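Local coordinates for protein neurotoxin (Clostridium botulinum, PDB 3N7L) that probably binds gangliosides on the neuronal surface as the receptor-binding domain of a botulinum neurotoxin of the mosaic D/C serotype, at residues A[82-87]-A[126-131]; A[76-81]-A[140-145]; A[90-95]-A[186-191]; A[134-139]-A[272-277]. One frame throughout, in Å; residues are numbered along the deposited sequence.

Interaction 1. Residues A[82-87]-A[126-131]; sequences NKWVSN and INFSYD
Trp-84 and Tyr-130 form a buried edge-to-face aromatic contact between the loop that leaves strand 72-82 and the end of strand 122-129, with a weak polar touch at its tip. The ring edge of Tyr-130 stands on the indole, its CE1 lying 3.5 Å above the centre of one face, and the two planes meet at 80°. The closest approach of the two rings is Tyr-130 CE1 to Trp-84 CE2, at 3.6 Å, while CD1 reaches over the six-membered ring. The two side chains run antiparallel: Trp-84 has CG anti to its backbone N (chi1 -179°), which sends the indole toward the strand, and the phenol runs back over it to the loop backbone. There Tyr-130 OH lies 2.7 Å from Trp-84 O in a weak hydrogen bond whose proton is not settled on this acceptor. The backbone N of Ser-86 is also close to Tyr-130 OH, 3.0 Å away, but its angle is too poor for a bond. At the far end of the indole, CH2 only grazes Phe-128 CE2 at 4.4 Å.

The indole N-H is satisfied by Ser-109 O, and the ring of Tyr-139 also meets both aromatic groups. An inverse gamma turn centred on Trp-84 thus presents the indole to the aromatic interior between the sheets of the concanavalin-like jelly roll typical of the N-terminal half of clostridial receptor-binding domains.

Interaction 2. Residues A[76-81]-A[140-145]; sequences SFWIRI and NKWFFV
Phe-77 and Ile-79 face Val-145 and Phe-143 across two neighbouring antiparallel strands, and on this side of the sheet small branches fit against flat rings in CH-pi contacts. Ile-79 CG2 is the bump: it sits 3.4 Å above the plane of the Phe-143 ring, displaced toward the rim, and comes to 3.5 Å from CZ. Phe-143 holds CG between its backbone N and carbonyl carbon (chi1 64°), which lays the ring alongside the isoleucine. In the next pair the roles are exchanged, for Val-145 CB rests on the face of the Phe-77 ring, offset toward the rim and 3.8 Å from its CZ, while Val-145 CG2 fits between Ile-79 CG2 and the Phe-77 ring.

Four backbone hydrogen bonds, two for Phe-77 with Val-145 and two for Ile-79 with Phe-143, zip strands 72-82 and 143-150 together inside the jelly-roll sheet of the concanavalin-like half. Strand 202-211 flanks the former on its other edge.

Trp-78 and Phe-144 occupy the reverse face, their side chains running crosswise with the ring planes oblique at 43°. Phe-144 CB makes a CH-pi contact over the six-membered ring of the indole, 3.7 Å from its centroid, and Phe-144 CD1 approaches Trp-78 NE1 to 3.4 Å. Further along, Arg-80 CB presses on the centre of the Trp-142 ring, again CH-pi, and the edge of that ring is wedged against the backbone between Trp-78 and Ile-79. The extended arginine chain then carries NE to Asn-140 O, 2.8 Å away, a nearly straight bond (167°) in the guanidinium plane. Where the strands part, a water accepts from Ile-81 N and lies 2.8 Å from Lys-141 O.

Interaction 3. Residues A[90-95]-A[186-191]; sequences GYTIID and NKIPNT
Tyr-91 and Lys-187 form a non-hydrogen-bonded antiparallel pair in which the lysine chain passes slantwise over the phenol ring. Lys-187 starts with CG anti to its backbone N (chi1 177°), and the bend at chi2 (67°) brings CD over one ring face, 4.3 Å from the centroid and displaced toward the rim. The same methylene rests 3.4 Å from Gly-90 O. Past it, a second bend at chi4 folds the ammonium back on its own backbone, and NZ gives a hydrogen bond to Ile-188 O from above the carbonyl plane.

On the reverse side Ile-188 lies across Thr-92, its CD1 touching Thr-92 OG1 at 3.7 Å. Thr-191 comes in toward Gly-90, where its OG1 accepts the N-H of Gly-90 at 2.8 Å and donates to Ile-188 O at 2.6 Å, in the carbonyl plane. That carbonyl is thus gripped by two donors. Thr-191 OG1 also packs directly on the Gly-90 backbone, 3.3 Å from its CA.

Backbone bonds join Thr-92 to Asn-186 in both directions, and Ile-188 N to Gly-90 O at 2.9 Å. Strand 91-93 is therefore held along one edge by the end of strand 180-187 and along the other by strand 102-108, where a classic bulge sets Ile-93 and Ile-94 opposite Ile-105.

Interaction 4. Residues A[134-139]-A[272-277]; sequences KNAAGY and KNNNDF
Ala-136 and Ala-137 carry the apolar part of this small contact, meeting Asn-274 and Phe-277 where a loop of the concanavalin-like half touches one of the trefoil-like half. The methyl of Ala-136 points toward the other loop and butts against the base of the asparagine side chain, its CB 3.4 Å from Asn-274 CB, and the amide beyond passes alongside it. Asn-274 has CG anti to its carbonyl carbon (chi1 -63°), which places the amide group beside the methyl. Ala-137 CB, lying alongside the gap, comes to 3.5 Å from Phe-277 CE1. It also packs on Asn-274 O, so this one methyl touches both a carbonyl and an aromatic ring. Phe-277 in turn is packed on Trp-237 and Met-255.

Polar contact between the loops is slight. Ala-137 CA lies 3.2 Å from Asn-274 O in a C-H...O contact, bent at the hydrogen (125°), and the nearest pair of CA atoms is Ala-137 with Asn-275.

Stronger polar bonds act within or behind each loop. Residues Asn-135 to Gly-138 make a type I beta turn, closed by Gly-138 N to Asn-135 O at 2.9 Å, which puts both alanines at its corner. Ala-137 O accepts from Asn-140 ND2, and Lys-134 makes a salt bridge to Asp-357, a second tie between the halves.

With two methyl groups set against an asparagine side chain and a ring, plus one C-H...O contact, the junction rests on close fit more than on directional bonding, and its 204 Å² of buried surface makes it a modest part of the interdomain boundary.

Interactions 1 and 2 are the most closely joined, with centres 12 Å apart: Asn-140 OD1 lies 2.9 Å from both Lys-83 N and Trp-84 N, probably bonding to each, and Trp-84 also packs on Phe-143. Interaction 4 lies about 13 Å from interaction 1 (centres), linked by a probable bond from Tyr-139 N to Trp-84 O at 3.1 Å. Interaction 3 adjoins interaction 1 in sequence and touches interaction 2 through Ile-93 and Ile-94, which pack on Ile-79 and Phe-77 between the two sheets. Its nearest atoms stay about 11 Å from interaction 4. Three contacts thus build the concanavalin-like half, and interaction 4 joins it to the trefoil-like half.

Interaction 1. Residues A[82-87]-A[126-131]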
# COMPACT_ATOMS: atom_id res chain seq x y z
N ASN A 82 -1.73 -6.49 -8.62
CA ASN A 82 -1.09 -5.50 -9.47
C ASN A 82 -1.75 -5.30 -10.80
O ASN A 82 -1.87 -6.20 -11.62
CB ASN A 82 0.39 -5.76 -9.70
CG ASN A 82 1.01 -4.64 -10.51
OD1 ASN A 82 0.70 -3.46 -10.29
ND2 ASN A 82 1.89 -4.98 -11.45
N LYS A 83 -2.13 -4.04 -10.98
CA LYS A 83 -2.83 -3.54 -12.13
C LYS A 83 -4.28 -3.89 -11.94
O LYS A 83 -4.93 -4.49 -12.79
CB LYS A 83 -2.28 -4.12 -13.42
CG LYS A 83 -1.85 -3.03 -14.39
CD LYS A 83 -0.87 -2.07 -13.73
CE LYS A 83 -0.58 -0.87 -14.61
NZ LYS A 83 -1.82 -0.09 -14.89
N TRP A 84 -4.77 -3.51 -10.76
CA TRP A 84 -6.16 -3.70 -10.42
C TRP A 84 -6.83 -2.44 -10.97
O TRP A 84 -7.07 -1.47 -10.25
CB TRP A 84 -6.35 -3.79 -8.90
CG TRP A 84 -7.79 -4.01 -8.50
CD1 TRP A 84 -8.85 -4.20 -9.34
CD2 TRP A 84 -8.31 -4.05 -7.16
NE1 TRP A 84 -10.01 -4.35 -8.60
CE2 TRP A 84 -9.71 -4.26 -7.27
CE3 TRP A 84 -7.74 -3.92 -5.89
CZ2 TRP A 84 -10.54 -4.35 -6.15
CZ3 TRP A 84 -8.58 -4.01 -4.77
CH2 TRP A 84 -9.96 -4.22 -4.91
N VAL A 85 -7.06 -2.46 -12.28
CA VAL A 85 -7.69 -1.34 -12.96
C VAL A 85 -9.20 -1.36 -12.72
O VAL A 85 -9.79 -2.41 -12.45
CB VAL A 85 -7.37 -1.38 -14.48
CG1 VAL A 85 -5.89 -1.06 -14.68
CG2 VAL A 85 -7.68 -2.74 -15.06
N SER A 86 -9.82 -0.18 -12.82
CA SER A 86 -11.25 -0.04 -12.57
C SER A 86 -12.17 -0.78 -13.54
O SER A 86 -13.35 -0.97 -13.25
CB SER A 86 -11.63 1.45 -12.55
OG SER A 86 -11.48 2.04 -13.83
N ASN A 87 -11.65 -1.19 -14.70
CA ASN A 87 -12.47 -1.91 -15.66
C ASN A 87 -11.99 -3.35 -15.79
O ASN A 87 -12.15 -3.99 -16.84
CB ASN A 87 -12.46 -1.24 -17.03
CG ASN A 87 -11.12 -1.33 -17.72
OD1 ASN A 87 -11.04 -1.23 -18.95
ND2 ASN A 87 -10.05 -1.52 -16.95
N ILE A 126 -21.13 -9.10 0.22
CA ILE A 126 -20.80 -7.79 0.74
C ILE A 126 -19.55 -7.38 -0.04
O ILE A 126 -18.83 -8.25 -0.56
CB ILE A 126 -20.52 -7.90 2.26
CG1 ILE A 126 -20.33 -6.52 2.87
CG2 ILE A 126 -19.32 -8.80 2.51
CD1 ILE A 126 -20.24 -6.54 4.39
N ASN A 127 -19.28 -6.09 -0.15
CA ASN A 127 -18.11 -5.69 -0.92
C ASN A 127 -17.43 -4.39 -0.51
O ASN A 127 -17.95 -3.60 0.26
CB ASN A 127 -18.46 -5.57 -2.41
CG ASN A 127 -19.31 -4.35 -2.72
OD1 ASN A 127 -20.52 -4.46 -2.90
ND2 ASN A 127 -18.68 -3.19 -2.77
N PHE A 128 -16.24 -4.22 -1.07
CA PHE A 128 -15.42 -3.03 -0.89
C PHE A 128 -15.14 -2.56 -2.32
O PHE A 128 -14.68 -3.34 -3.14
CB PHE A 128 -14.10 -3.37 -0.20
CG PHE A 128 -12.99 -2.38 -0.49
CD1 PHE A 128 -13.17 -1.02 -0.27
CD2 PHE A 128 -11.75 -2.83 -0.96
CE1 PHE A 128 -12.13 -0.11 -0.51
CE2 PHE A 128 -10.70 -1.92 -1.20
CZ PHE A 128 -10.90 -0.56 -0.97
N SER A 129 -15.44 -1.30 -2.61
CA SER A 129 -15.13 -0.77 -3.93
C SER A 129 -14.15 0.38 -3.70
O SER A 129 -14.45 1.33 -2.97
CB SER A 129 -16.40 -0.27 -4.64
OG SER A 129 -17.05 0.77 -3.93
N TYR A 130 -12.97 0.29 -4.29
CA TYR A 130 -11.98 1.34 -4.08
C TYR A 130 -12.34 2.64 -4.79
O TYR A 130 -13.08 2.64 -5.78
CB TYR A 130 -10.57 0.84 -4.47
CG TYR A 130 -10.28 0.68 -5.95
CD1 TYR A 130 -10.16 -0.59 -6.53
CD2 TYR A 130 -10.02 1.79 -6.75
CE1 TYR A 130 -9.77 -0.74 -7.87
CE2 TYR A 130 -9.63 1.65 -8.09
CZ TYR A 130 -9.51 0.39 -8.64
OH TYR A 130 -9.09 0.26 -9.95
N ASP A 131 -11.84 3.75 -4.27
CA ASP A 131 -12.10 5.07 -4.84
C ASP A 131 -11.30 5.23 -6.14
O ASP A 131 -10.09 5.42 -6.11
CB ASP A 131 -11.70 6.16 -3.85
CG ASP A 131 -12.07 7.55 -4.33
OD1 ASP A 131 -11.86 7.85 -5.53
OD2 ASP A 131 -12.56 8.34 -3.51

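Interaction 2. Residues A[76-81]-A[140-145]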
# COMPACT_ATOMS: atom_id res chain seq x y z
N SER A 76 -9.00 -13.02 7.72
CA SER A 76 -8.14 -11.85 7.62
C SER A 76 -6.90 -12.18 6.81
O SER A 76 -6.39 -13.29 6.88
CB SER A 76 -7.72 -11.37 9.02
OG SER A 76 -6.82 -12.28 9.63
N PHE A 77 -6.40 -11.21 6.05
CA PHE A 77 -5.21 -11.43 5.25
C PHE A 77 -4.72 -10.18 4.54
O PHE A 77 -5.49 -9.24 4.32
CB PHE A 77 -5.48 -12.53 4.21
CG PHE A 77 -6.59 -12.20 3.24
CD1 PHE A 77 -6.32 -11.56 2.03
CD2 PHE A 77 -7.91 -12.54 3.54
CE1 PHE A 77 -7.35 -11.28 1.13
CE2 PHE A 77 -8.95 -12.26 2.64
CZ PHE A 77 -8.67 -11.62 1.44
N TRP A 78 -3.44 -10.18 4.21
CA TRP A 78 -2.85 -9.07 3.47
C TRP A 78 -2.88 -9.50 2.02
O TRP A 78 -2.62 -10.66 1.70
CB TRP A 78 -1.40 -8.82 3.89
CG TRP A 78 -1.28 -8.00 5.13
CD1 TRP A 78 -1.17 -8.45 6.42
CD2 TRP A 78 -1.29 -6.57 5.21
NE1 TRP A 78 -1.10 -7.40 7.29
CE2 TRP A 78 -1.17 -6.23 6.58
CE3 TRP A 78 -1.38 -5.55 4.26
CZ2 TRP A 78 -1.14 -4.90 7.02
CZ3 TRP A 78 -1.35 -4.22 4.69
CH2 TRP A 78 -1.24 -3.91 6.06
N ILE A 79 -3.23 -8.57 1.14
CA ILE A 79 -3.28 -8.89 -0.27
C ILE A 79 -2.85 -7.71 -1.12
O ILE A 79 -3.00 -6.55 -0.72
CB ILE A 79 -4.71 -9.32 -0.68
CG1 ILE A 79 -4.76 -9.56 -2.20
CG2 ILE A 79 -5.72 -8.25 -0.28
CD1 ILE A 79 -6.06 -10.20 -2.67
N ARG A 80 -2.31 -8.02 -2.28
CA ARG A 80 -1.90 -7.01 -3.23
C ARG A 80 -2.25 -7.52 -4.62
O ARG A 80 -1.98 -8.67 -4.95
CB ARG A 80 -0.41 -6.73 -3.15
CG ARG A 80 -0.01 -5.58 -4.04
CD ARG A 80 1.48 -5.45 -4.22
NE ARG A 80 1.74 -4.39 -5.19
CZ ARG A 80 2.89 -4.23 -5.83
NH1 ARG A 80 3.02 -3.23 -6.69
NH2 ARG A 80 3.90 -5.06 -5.62
N ILE A 81 -2.87 -6.66 -5.43
CA ILE A 81 -3.26 -7.03 -6.79
C ILE A 81 -2.57 -6.02 -7.70
O ILE A 81 -2.77 -4.82 -7.56
CB ILE A 81 -4.79 -6.93 -6.97
CG1 ILE A 81 -5.49 -7.86 -5.97
CG2 ILE A 81 -5.18 -7.32 -8.39
CD1 ILE A 81 -6.99 -7.74 -5.95
N ASN A 140 -3.08 -0.71 -6.80
CA ASN A 140 -2.03 -1.73 -6.79
C ASN A 140 -1.21 -1.82 -5.51
O ASN A 140 -0.08 -2.32 -5.51
CB ASN A 140 -1.11 -1.51 -7.98
CG ASN A 140 -1.87 -1.05 -9.21
OD1 ASN A 140 -2.89 -1.63 -9.57
ND2 ASN A 140 -1.39 0.00 -9.85
N LYS A 141 -1.78 -1.36 -4.41
CA LYS A 141 -1.08 -1.37 -3.14
C LYS A 141 -1.48 -2.54 -2.24
O LYS A 141 -2.53 -3.16 -2.41
CB LYS A 141 -1.33 -0.05 -2.41
CG LYS A 141 -2.79 0.20 -2.04
CD LYS A 141 -3.04 1.67 -1.67
CE LYS A 141 -2.81 2.60 -2.87
NZ LYS A 141 -2.96 4.05 -2.53
N TRP A 142 -0.63 -2.83 -1.27
CA TRP A 142 -0.92 -3.87 -0.30
C TRP A 142 -2.05 -3.34 0.57
O TRP A 142 -2.05 -2.15 0.91
CB TRP A 142 0.29 -4.11 0.61
CG TRP A 142 1.29 -5.11 0.13
CD1 TRP A 142 2.54 -4.85 -0.37
CD2 TRP A 142 1.17 -6.53 0.17
NE1 TRP A 142 3.20 -6.02 -0.62
CE2 TRP A 142 2.38 -7.07 -0.30
CE3 TRP A 142 0.14 -7.41 0.56
CZ2 TRP A 142 2.61 -8.45 -0.39
CZ3 TRP A 142 0.36 -8.77 0.48
CH2 TRP A 142 1.59 -9.29 -0.00
N PHE A 143 -3.02 -4.18 0.91
CA PHE A 143 -4.08 -3.76 1.81
C PHE A 143 -4.49 -4.94 2.68
O PHE A 143 -4.32 -6.11 2.30
CB PHE A 143 -5.27 -3.12 1.05
CG PHE A 143 -6.01 -4.04 0.12
CD1 PHE A 143 -7.21 -4.62 0.51
CD2 PHE A 143 -5.55 -4.26 -1.18
CE1 PHE A 143 -7.95 -5.41 -0.38
CE2 PHE A 143 -6.27 -5.04 -2.08
CZ PHE A 143 -7.48 -5.62 -1.68
N PHE A 144 -4.99 -4.63 3.87
CA PHE A 144 -5.39 -5.65 4.84
C PHE A 144 -6.90 -5.86 4.88
O PHE A 144 -7.66 -4.94 5.17
CB PHE A 144 -4.89 -5.26 6.23
CG PHE A 144 -5.13 -6.30 7.29
CD1 PHE A 144 -4.49 -7.53 7.23
CD2 PHE A 144 -5.98 -6.03 8.36
CE1 PHE A 144 -4.68 -8.48 8.24
CE2 PHE A 144 -6.18 -6.98 9.37
CZ PHE A 144 -5.53 -8.20 9.31
N VAL A 145 -7.31 -7.08 4.57
CA VAL A 145 -8.72 -7.44 4.55
C VAL A 145 -9.15 -8.17 5.81
O VAL A 145 -8.42 -9.01 6.33
CB VAL A 145 -9.05 -8.36 3.34
CG1 VAL A 145 -10.52 -8.82 3.41
CG2 VAL A 145 -8.78 -7.64 2.04
O HOH W 1 -3.90 -4.21 -4.59

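Interaction 3. Residues A[90-95]-A[186-191]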
# COMPACT_ATOMS: atom_id res chain seq x y z
N GLY A 90 -14.08 -9.98 -14.21
CA GLY A 90 -14.26 -10.76 -12.99
C GLY A 90 -13.28 -11.92 -12.80
O GLY A 90 -12.92 -12.62 -13.74
N TYR A 91 -12.86 -12.11 -11.55
CA TYR A 91 -11.95 -13.18 -11.17
C TYR A 91 -12.28 -13.70 -9.79
O TYR A 91 -12.64 -12.94 -8.89
CB TYR A 91 -10.50 -12.67 -11.10
CG TYR A 91 -9.82 -12.41 -12.41
CD1 TYR A 91 -9.09 -13.41 -13.06
CD2 TYR A 91 -9.86 -11.14 -12.99
CE1 TYR A 91 -8.42 -13.15 -14.24
CE2 TYR A 91 -9.19 -10.87 -14.17
CZ TYR A 91 -8.48 -11.87 -14.79
OH TYR A 91 -7.81 -11.60 -15.96
N THR A 92 -12.18 -15.01 -9.62
CA THR A 92 -12.39 -15.60 -8.30
C THR A 92 -10.93 -15.79 -7.90
O THR A 92 -10.12 -16.24 -8.71
CB THR A 92 -13.09 -16.97 -8.39
OG1 THR A 92 -14.41 -16.80 -8.91
CG2 THR A 92 -13.18 -17.61 -7.01
N ILE A 93 -10.57 -15.41 -6.67
CA ILE A 93 -9.19 -15.51 -6.22
C ILE A 93 -8.97 -16.44 -5.02
O ILE A 93 -7.92 -17.07 -4.90
CB ILE A 93 -8.62 -14.12 -5.89
CG1 ILE A 93 -9.57 -13.37 -4.96
CG2 ILE A 93 -8.43 -13.32 -7.18
CD1 ILE A 93 -9.02 -12.04 -4.46
N ILE A 94 -9.95 -16.50 -4.13
CA ILE A 94 -9.88 -17.35 -2.95
C ILE A 94 -11.26 -17.99 -2.91
O ILE A 94 -12.25 -17.32 -2.61
CB ILE A 94 -9.64 -16.53 -1.66
CG1 ILE A 94 -8.39 -15.66 -1.83
CG2 ILE A 94 -9.43 -17.48 -0.48
CD1 ILE A 94 -8.15 -14.72 -0.65
N ASP A 95 -11.33 -19.28 -3.23
CA ASP A 95 -12.60 -19.97 -3.28
C ASP A 95 -12.75 -21.14 -2.32
O ASP A 95 -11.83 -21.95 -2.16
CB ASP A 95 -12.84 -20.50 -4.70
CG ASP A 95 -14.24 -21.05 -4.88
OD1 ASP A 95 -15.19 -20.24 -4.97
OD2 ASP A 95 -14.39 -22.29 -4.93
N ASN A 186 -8.82 -17.23 -11.21
CA ASN A 186 -9.63 -17.81 -12.27
C ASN A 186 -10.64 -16.84 -12.84
O ASN A 186 -11.49 -16.30 -12.13
CB ASN A 186 -10.36 -19.06 -11.76
CG ASN A 186 -9.41 -20.11 -11.25
OD1 ASN A 186 -8.38 -20.37 -11.85
ND2 ASN A 186 -9.77 -20.74 -10.13
N LYS A 187 -10.53 -16.62 -14.15
CA LYS A 187 -11.41 -15.71 -14.87
C LYS A 187 -12.86 -16.19 -14.84
O LYS A 187 -13.13 -17.39 -14.96
CB LYS A 187 -10.93 -15.58 -16.32
CG LYS A 187 -11.80 -14.71 -17.22
CD LYS A 187 -11.75 -13.24 -16.82
CE LYS A 187 -12.42 -12.37 -17.88
NZ LYS A 187 -13.86 -12.69 -18.11
N ILE A 188 -13.79 -15.26 -14.66
CA ILE A 188 -15.22 -15.57 -14.65
C ILE A 188 -15.74 -15.11 -16.00
O ILE A 188 -15.69 -13.93 -16.32
CB ILE A 188 -15.96 -14.76 -13.57
CG1 ILE A 188 -15.39 -15.08 -12.19
CG2 ILE A 188 -17.45 -15.08 -13.62
CD1 ILE A 188 -15.89 -14.15 -11.11
N PRO A 189 -16.24 -16.05 -16.82
CA PRO A 189 -16.75 -15.67 -18.14
C PRO A 189 -17.84 -14.61 -18.19
O PRO A 189 -18.66 -14.48 -17.28
CB PRO A 189 -17.21 -17.01 -18.73
CG PRO A 189 -17.55 -17.82 -17.52
CD PRO A 189 -16.45 -17.48 -16.56
N ASN A 190 -17.81 -13.82 -19.26
CA ASN A 190 -18.79 -12.77 -19.50
C ASN A 190 -18.87 -11.70 -18.42
O ASN A 190 -19.96 -11.22 -18.11
CB ASN A 190 -20.16 -13.42 -19.70
CG ASN A 190 -20.16 -14.39 -20.86
OD1 ASN A 190 -20.56 -15.55 -20.73
ND2 ASN A 190 -19.69 -13.93 -22.02
N THR A 191 -17.74 -11.32 -17.86
CA THR A 191 -17.73 -10.28 -16.84
C THR A 191 -17.08 -9.00 -17.37
O THR A 191 -16.60 -8.18 -16.60
CB THR A 191 -17.03 -10.74 -15.55
OG1 THR A 191 -15.78 -11.37 -15.87
CG2 THR A 191 -17.92 -11.72 -14.79

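Interaction 4. Residues A[134-139]-A[272-277]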
# COMPACT_ATOMS: atom_id res chain seq x y z
N LYS A 134 -9.07 8.39 -6.64
CA LYS A 134 -7.84 8.42 -5.85
C LYS A 134 -6.86 7.33 -6.25
O LYS A 134 -5.78 7.22 -5.67
CB LYS A 134 -8.15 8.26 -4.37
CG LYS A 134 -9.02 9.35 -3.78
CD LYS A 134 -9.23 9.10 -2.31
CE LYS A 134 -10.08 10.18 -1.68
NZ LYS A 134 -10.31 9.89 -0.24
N ASN A 135 -7.22 6.52 -7.24
CA ASN A 135 -6.34 5.44 -7.68
C ASN A 135 -6.43 5.27 -9.19
O ASN A 135 -6.72 4.19 -9.68
CB ASN A 135 -6.74 4.13 -6.99
CG ASN A 135 -6.67 4.23 -5.47
OD1 ASN A 135 -5.60 4.09 -4.89
ND2 ASN A 135 -7.81 4.50 -4.84
N ALA A 136 -6.17 6.36 -9.91
CA ALA A 136 -6.26 6.35 -11.36
C ALA A 136 -5.35 5.33 -12.02
O ALA A 136 -5.71 4.73 -13.04
CB ALA A 136 -5.96 7.74 -11.91
N ALA A 137 -4.16 5.12 -11.46
CA ALA A 137 -3.21 4.16 -12.01
C ALA A 137 -3.49 2.74 -11.54
O ALA A 137 -2.70 1.83 -11.78
CB ALA A 137 -1.79 4.57 -11.65
N GLY A 138 -4.63 2.57 -10.86
CA GLY A 138 -5.00 1.26 -10.35
C GLY A 138 -4.75 1.14 -8.86
O GLY A 138 -3.85 1.79 -8.32
N TYR A 139 -5.55 0.32 -8.19
CA TYR A 139 -5.37 0.11 -6.75
C TYR A 139 -4.36 -1.03 -6.64
O TYR A 139 -4.73 -2.18 -6.41
CB TYR A 139 -6.71 -0.29 -6.12
CG TYR A 139 -6.75 -0.15 -4.63
CD1 TYR A 139 -7.13 1.06 -4.03
CD2 TYR A 139 -6.41 -1.21 -3.80
CE1 TYR A 139 -7.17 1.20 -2.64
CE2 TYR A 139 -6.45 -1.09 -2.41
CZ TYR A 139 -6.83 0.11 -1.84
OH TYR A 139 -6.87 0.22 -0.46
N LYS A 272 1.17 13.78 -18.09
CA LYS A 272 0.43 13.53 -19.32
C LYS A 272 -0.84 12.69 -19.14
O LYS A 272 -1.89 13.02 -19.70
CB LYS A 272 1.35 12.86 -20.34
CG LYS A 272 0.74 12.75 -21.73
CD LYS A 272 1.71 12.12 -22.72
CE LYS A 272 1.11 12.05 -24.12
NZ LYS A 272 -0.16 11.28 -24.13
N ASN A 273 -0.75 11.61 -18.38
CA ASN A 273 -1.90 10.75 -18.13
C ASN A 273 -1.70 9.89 -16.88
O ASN A 273 -0.64 9.94 -16.26
CB ASN A 273 -2.19 9.86 -19.34
CG ASN A 273 -1.00 9.02 -19.74
OD1 ASN A 273 -0.47 9.18 -20.84
ND2 ASN A 273 -0.58 8.13 -18.85
N ASN A 274 -2.70 9.09 -16.55
CA ASN A 274 -2.64 8.25 -15.36
C ASN A 274 -2.41 6.76 -15.54
O ASN A 274 -2.61 6.01 -14.59
CB ASN A 274 -3.91 8.42 -14.54
CG ASN A 274 -4.07 9.82 -14.02
OD1 ASN A 274 -3.18 10.35 -13.36
ND2 ASN A 274 -5.22 10.43 -14.30
N ASN A 275 -2.01 6.30 -16.72
CA ASN A 275 -1.80 4.86 -16.82
C ASN A 275 -0.57 4.43 -16.02
O ASN A 275 -0.43 3.26 -15.69
CB ASN A 275 -1.73 4.39 -18.28
CG ASN A 275 -0.85 5.27 -19.15
OD1 ASN A 275 0.30 5.55 -18.82
ND2 ASN A 275 -1.40 5.70 -20.29
N ASP A 276 0.29 5.40 -15.69
CA ASP A 276 1.52 5.16 -14.93
C ASP A 276 1.96 6.40 -14.17
O ASP A 276 1.34 7.46 -14.27
CB ASP A 276 2.66 4.77 -15.87
CG ASP A 276 2.64 3.32 -16.25
OD1 ASP A 276 3.46 2.92 -17.11
OD2 ASP A 276 1.82 2.56 -15.69
N PHE A 277 3.04 6.27 -13.40
CA PHE A 277 3.60 7.40 -12.67
C PHE A 277 4.98 7.70 -13.25
O PHE A 277 5.74 8.50 -12.71
CB PHE A 277 3.74 7.10 -11.18
CG PHE A 277 2.44 7.14 -10.43
CD1 PHE A 277 1.77 5.97 -10.11
CD2 PHE A 277 1.88 8.36 -10.06
CE1 PHE A 277 0.55 6.00 -9.44
CE2 PHE A 277 0.66 8.41 -9.39
CZ PHE A 277 -0.01 7.23 -9.07